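Local structure of malonyl CoA-acyl carrier protein transacylase (Staphylococcus aureus, 3IM9) at residues S78-P90 / T301-N313. The protein catalyses the transfer of the malonyl group from malonyl-CoA to holo-acyl carrier protein, supplying malonyl-ACP for fatty acid biosynthesis. Numbering follows the deposited sequence.
Sequences SSALLAALKNLNP and TSIQTLEDVKGWN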
loop_
_atom_site.group_PDB
_atom_site.type_symbol
_atom_site.label_atom_id
_atom_site.label_comp_id
_atom_site.label_asym_id
_atom_site.label_seq_id
_atom_site.Cartn_x
_atom_site.Cartn_y
_atom_site.Cartn_z
ATOM N N SER A 78 -6.699 -2.494 8.848
ATOM C CA SER A 78 -6.939 -3.568 7.911
ATOM C C SER A 78 -6.877 -4.936 8.606
ATOM O O SER A 78 -7.698 -5.818 8.308
ATOM C CB SER A 78 -5.917 -3.537 6.757
ATOM O OG SER A 78 -6.229 -2.454 5.863
ATOM N N SER A 79 -5.915 -5.086 9.532
ATOM C CA SER A 79 -5.779 -6.417 10.195
ATOM C C SER A 79 -6.951 -6.626 11.148
ATOM O O SER A 79 -7.339 -7.796 11.396
ATOM C CB SER A 79 -4.472 -6.449 10.967
ATOM O OG SER A 79 -3.346 -6.436 10.023
ATOM N N ALA A 80 -7.459 -5.573 11.764
ATOM C CA ALA A 80 -8.579 -5.711 12.721
ATOM C C ALA A 80 -9.814 -6.128 11.959
ATOM O O ALA A 80 -10.563 -7.023 12.378
ATOM C CB ALA A 80 -8.824 -4.368 13.462
ATOM N N LEU A 81 -10.047 -5.508 10.801
ATOM C CA LEU A 81 -11.154 -5.922 9.928
ATOM C C LEU A 81 -10.976 -7.338 9.507
ATOM O O LEU A 81 -11.948 -8.142 9.487
ATOM C CB LEU A 81 -11.332 -5.024 8.704
ATOM C CG LEU A 81 -11.760 -3.603 8.960
ATOM C CD1 LEU A 81 -11.569 -2.744 7.723
ATOM C CD2 LEU A 81 -13.236 -3.522 9.333
ATOM N N LEU A 82 -9.785 -7.687 9.041
ATOM C CA LEU A 82 -9.501 -9.040 8.572
ATOM C C LEU A 82 -9.806 -10.069 9.673
ATOM O O LEU A 82 -10.421 -11.079 9.353
ATOM C CB LEU A 82 -8.015 -9.057 8.058
ATOM C CG LEU A 82 -7.622 -10.397 7.442
ATOM C CD1 LEU A 82 -8.282 -10.510 6.120
ATOM C CD2 LEU A 82 -6.169 -10.274 7.267
ATOM N N ALA A 83 -9.440 -9.782 10.929
ATOM C CA ALA A 83 -9.571 -10.771 12.054
ATOM C C ALA A 83 -11.103 -10.965 12.270
ATOM O O ALA A 83 -11.487 -12.044 12.709
ATOM C CB ALA A 83 -8.892 -10.226 13.248
ATOM N N ALA A 84 -11.951 -9.978 11.962
ATOM C CA ALA A 84 -13.404 -10.039 12.252
ATOM C C ALA A 84 -14.156 -10.766 11.164
ATOM O O ALA A 84 -15.318 -11.160 11.380
ATOM C CB ALA A 84 -14.005 -8.647 12.463
ATOM N N LEU A 85 -13.597 -10.877 9.948
ATOM C CA LEU A 85 -14.256 -11.488 8.823
ATOM C C LEU A 85 -14.209 -13.023 8.876
ATOM O O LEU A 85 -13.127 -13.657 9.054
ATOM C CB LEU A 85 -13.609 -11.010 7.503
ATOM C CG LEU A 85 -13.885 -9.522 7.217
ATOM C CD1 LEU A 85 -12.911 -9.018 6.161
ATOM C CD2 LEU A 85 -15.344 -9.443 6.650
ATOM N N LYS A 86 -15.379 -13.590 8.650
ATOM C CA LYS A 86 -15.552 -15.068 8.574
ATOM C C LYS A 86 -15.532 -15.601 7.139
ATOM O O LYS A 86 -16.122 -15.014 6.222
ATOM C CB LYS A 86 -16.875 -15.486 9.250
ATOM C CG LYS A 86 -16.881 -15.485 10.753
ATOM C CD LYS A 86 -18.252 -16.046 11.305
ATOM C CE LYS A 86 -18.918 -15.153 12.406
ATOM N NZ LYS A 86 -18.052 -14.864 13.613
ATOM N N ASN A 87 -14.864 -16.766 6.986
ATOM C CA ASN A 87 -14.747 -17.465 5.711
ATOM C C ASN A 87 -14.405 -16.575 4.580
ATOM O O ASN A 87 -15.114 -16.473 3.541
ATOM C CB ASN A 87 -16.043 -18.192 5.417
ATOM C CG ASN A 87 -16.215 -19.356 6.318
ATOM O OD1 ASN A 87 -15.281 -20.173 6.502
ATOM N ND2 ASN A 87 -17.378 -19.442 6.925
ATOM N N LEU A 88 -13.322 -15.870 4.823
ATOM C CA LEU A 88 -12.728 -15.162 3.781
ATOM C C LEU A 88 -11.701 -16.222 3.356
ATOM O O LEU A 88 -10.884 -16.723 4.181
ATOM C CB LEU A 88 -12.056 -13.944 4.383
ATOM C CG LEU A 88 -11.747 -12.798 3.470
ATOM C CD1 LEU A 88 -12.967 -12.204 2.840
ATOM C CD2 LEU A 88 -11.093 -11.826 4.431
ATOM N N ASN A 89 -11.831 -16.513 2.072
ATOM C CA ASN A 89 -11.161 -17.610 1.371
ATOM C C ASN A 89 -10.402 -17.060 0.178
ATOM O O ASN A 89 -10.727 -17.333 -0.992
ATOM C CB ASN A 89 -12.212 -18.622 0.854
ATOM C CG ASN A 89 -13.054 -19.246 1.962
ATOM O OD1 ASN A 89 -14.289 -19.505 1.728
ATOM N ND2 ASN A 89 -12.469 -19.503 3.092
ATOM N N PRO A 90 -9.390 -16.186 0.446
ATOM C CA PRO A 90 -8.708 -15.654 -0.713
ATOM C C PRO A 90 -7.858 -16.667 -1.449
ATOM O O PRO A 90 -7.276 -17.536 -0.811
ATOM C CB PRO A 90 -7.798 -14.548 -0.080
ATOM C CG PRO A 90 -7.506 -15.023 1.309
ATOM C CD PRO A 90 -8.830 -15.675 1.714
ATOM N N THR A 301 -15.595 -5.406 -4.074
ATOM C CA THR A 301 -16.215 -5.269 -2.786
ATOM C C THR A 301 -15.318 -4.460 -1.869
ATOM O O THR A 301 -14.106 -4.688 -1.873
ATOM C CB THR A 301 -16.439 -6.668 -2.165
ATOM O OG1 THR A 301 -17.385 -7.377 -3.025
ATOM C CG2 THR A 301 -17.006 -6.537 -0.725
ATOM N N SER A 302 -15.915 -3.533 -1.090
ATOM C CA SER A 302 -15.102 -2.778 -0.126
ATOM C C SER A 302 -15.604 -3.092 1.288
ATOM O O SER A 302 -16.843 -2.978 1.521
ATOM C CB SER A 302 -15.201 -1.249 -0.400
ATOM O OG SER A 302 -14.780 -0.525 0.758
ATOM N N ILE A 303 -14.687 -3.445 2.196
ATOM C CA ILE A 303 -14.951 -3.668 3.635
ATOM C C ILE A 303 -14.258 -2.578 4.419
ATOM O O ILE A 303 -13.007 -2.572 4.469
ATOM C CB ILE A 303 -14.495 -5.086 4.126
ATOM C CG1 ILE A 303 -15.062 -6.164 3.211
ATOM C CG2 ILE A 303 -14.813 -5.312 5.611
ATOM C CD1 ILE A 303 -16.487 -6.313 3.267
ATOM N N GLN A 304 -15.053 -1.653 4.957
ATOM C CA GLN A 304 -14.508 -0.456 5.663
ATOM C C GLN A 304 -14.953 -0.427 7.130
ATOM O O GLN A 304 -14.206 0.032 7.995
ATOM C CB GLN A 304 -14.965 0.838 4.978
ATOM C CG GLN A 304 -14.471 0.999 3.561
ATOM C CD GLN A 304 -14.994 2.241 2.924
ATOM O OE1 GLN A 304 -15.428 2.230 1.759
ATOM N NE2 GLN A 304 -14.870 3.316 3.606
ATOM N N THR A 305 -16.171 -0.942 7.381
ATOM C CA THR A 305 -16.760 -0.748 8.720
ATOM C C THR A 305 -17.164 -2.044 9.352
ATOM O O THR A 305 -17.250 -3.067 8.666
ATOM C CB THR A 305 -18.076 0.072 8.511
ATOM O OG1 THR A 305 -19.045 -0.664 7.771
ATOM C CG2 THR A 305 -17.812 1.466 7.777
ATOM N N LEU A 306 -17.528 -1.939 10.634
ATOM C CA LEU A 306 -18.118 -3.103 11.349
ATOM C C LEU A 306 -19.401 -3.540 10.654
ATOM O O LEU A 306 -19.655 -4.746 10.528
ATOM C CB LEU A 306 -18.379 -2.685 12.794
ATOM C CG LEU A 306 -18.932 -3.874 13.613
ATOM C CD1 LEU A 306 -18.006 -5.112 13.631
ATOM C CD2 LEU A 306 -19.176 -3.290 14.977
ATOM N N GLU A 307 -20.215 -2.588 10.147
ATOM C CA GLU A 307 -21.420 -2.980 9.418
ATOM C C GLU A 307 -21.099 -3.757 8.134
ATOM O O GLU A 307 -21.811 -4.725 7.781
ATOM C CB GLU A 307 -22.349 -1.786 9.070
ATOM C CG GLU A 307 -22.929 -1.153 10.340
ATOM C CD GLU A 307 -23.796 -2.126 11.103
ATOM O OE1 GLU A 307 -24.810 -2.563 10.521
ATOM O OE2 GLU A 307 -23.468 -2.395 12.265
ATOM N N ASP A 308 -20.017 -3.399 7.433
ATOM C CA ASP A 308 -19.626 -4.170 6.269
ATOM C C ASP A 308 -19.179 -5.581 6.669
ATOM O O ASP A 308 -19.465 -6.501 5.924
ATOM C CB ASP A 308 -18.396 -3.537 5.579
ATOM C CG ASP A 308 -18.729 -2.173 4.933
ATOM O OD1 ASP A 308 -19.900 -1.929 4.610
ATOM O OD2 ASP A 308 -17.833 -1.328 4.761
ATOM N N VAL A 309 -18.429 -5.680 7.765
ATOM C CA VAL A 309 -18.020 -7.003 8.321
ATOM C C VAL A 309 -19.288 -7.843 8.628
ATOM O O VAL A 309 -19.343 -9.000 8.260
ATOM C CB VAL A 309 -17.213 -6.846 9.578
ATOM C CG1 VAL A 309 -16.917 -8.230 10.314
ATOM C CG2 VAL A 309 -15.834 -6.161 9.235
ATOM N N LYS A 310 -20.267 -7.249 9.302
ATOM C CA LYS A 310 -21.494 -7.990 9.633
ATOM C C LYS A 310 -22.197 -8.398 8.364
ATOM O O LYS A 310 -22.714 -9.546 8.274
ATOM C CB LYS A 310 -22.381 -7.114 10.495
ATOM C CG LYS A 310 -21.901 -6.926 11.899
ATOM C CD LYS A 310 -22.849 -5.881 12.596
ATOM C CE LYS A 310 -22.509 -5.584 14.021
ATOM N NZ LYS A 310 -23.444 -4.484 14.577
ATOM N N GLY A 311 -22.276 -7.535 7.360
ATOM C CA GLY A 311 -22.954 -7.881 6.152
ATOM C C GLY A 311 -22.237 -9.060 5.466
ATOM O O GLY A 311 -22.895 -9.959 4.932
ATOM N N TRP A 312 -20.900 -9.046 5.399
ATOM C CA TRP A 312 -20.147 -10.156 4.796
ATOM C C TRP A 312 -20.405 -11.416 5.626
ATOM O O TRP A 312 -20.678 -12.497 5.043
ATOM C CB TRP A 312 -18.617 -9.836 4.719
ATOM C CG TRP A 312 -17.809 -11.050 4.232
ATOM C CD1 TRP A 312 -17.271 -12.017 4.992
ATOM C CD2 TRP A 312 -17.465 -11.327 2.889
ATOM N NE1 TRP A 312 -16.639 -12.964 4.191
ATOM C CE2 TRP A 312 -16.759 -12.562 2.893
ATOM C CE3 TRP A 312 -17.770 -10.719 1.664
ATOM C CZ2 TRP A 312 -16.296 -13.141 1.750
ATOM C CZ3 TRP A 312 -17.320 -11.323 0.504
ATOM C CH2 TRP A 312 -16.627 -12.529 0.566
ATOM N N ASN A 313 -20.341 -11.313 6.948
ATOM C CA ASN A 313 -20.418 -12.516 7.805
ATOM C C ASN A 313 -21.857 -13.061 7.773
ATOM O O ASN A 313 -21.989 -14.281 7.914
ATOM C CB ASN A 313 -20.064 -12.244 9.230
ATOM C CG ASN A 313 -18.568 -11.990 9.419
ATOM O OD1 ASN A 313 -18.137 -11.568 10.488
ATOM N ND2 ASN A 313 -17.806 -12.317 8.393
#
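Trp312 lies across the chain that leaves helix 67-84, packed on Leu85 and Leu88. CB rests on Leu85 CD2, and CG and CD1 meet the same methyl, which is 3.6 Å from CD1. With CG anti to the backbone N (chi1 174°), the indole swings off helix 306-312 toward residues 85-88. Its NE1 then donates to Lys86 O at 2.9 Å. The oxygen sits close to the ring plane, and the bond is bent, with an N-H...O angle of 139°. Together with the leucine methyls, that bond helps to set the rotation of the indole. Further out, CE2 and CZ2 meet Leu88 CD1, which lies above the plane near the rim of the ring, with CZ2 3.6 Å from that methyl.

The two segments belong to the core alpha/beta part of the acyltransferase fold: strand 299-303 is an outer strand of the parallel sheet, and the C-terminal helix that follows it packs beside the end of helix 67-84. Ile281 of the neighbouring strand touches Leu81, Leu85 and Leu88 from the sheet side.

Closer to the start of helix 306-312, Val309 splits its methyls: CG1 reaches Ala84 CB at 3.6 Å, while CG2 meets Leu81 CD2 at 3.7 Å. The other branch of Leu81, CD1, lies 3.6 Å from Ile303 O, where the strand ends. The turn from there into the helix is held by a capping box, in which Asp308 N donates to Thr305 OG1 and Asp308 OD2 accepts from Thr305 N; the same OD2 also takes Gln304 N, at 2.8 Å on its anti lone pair.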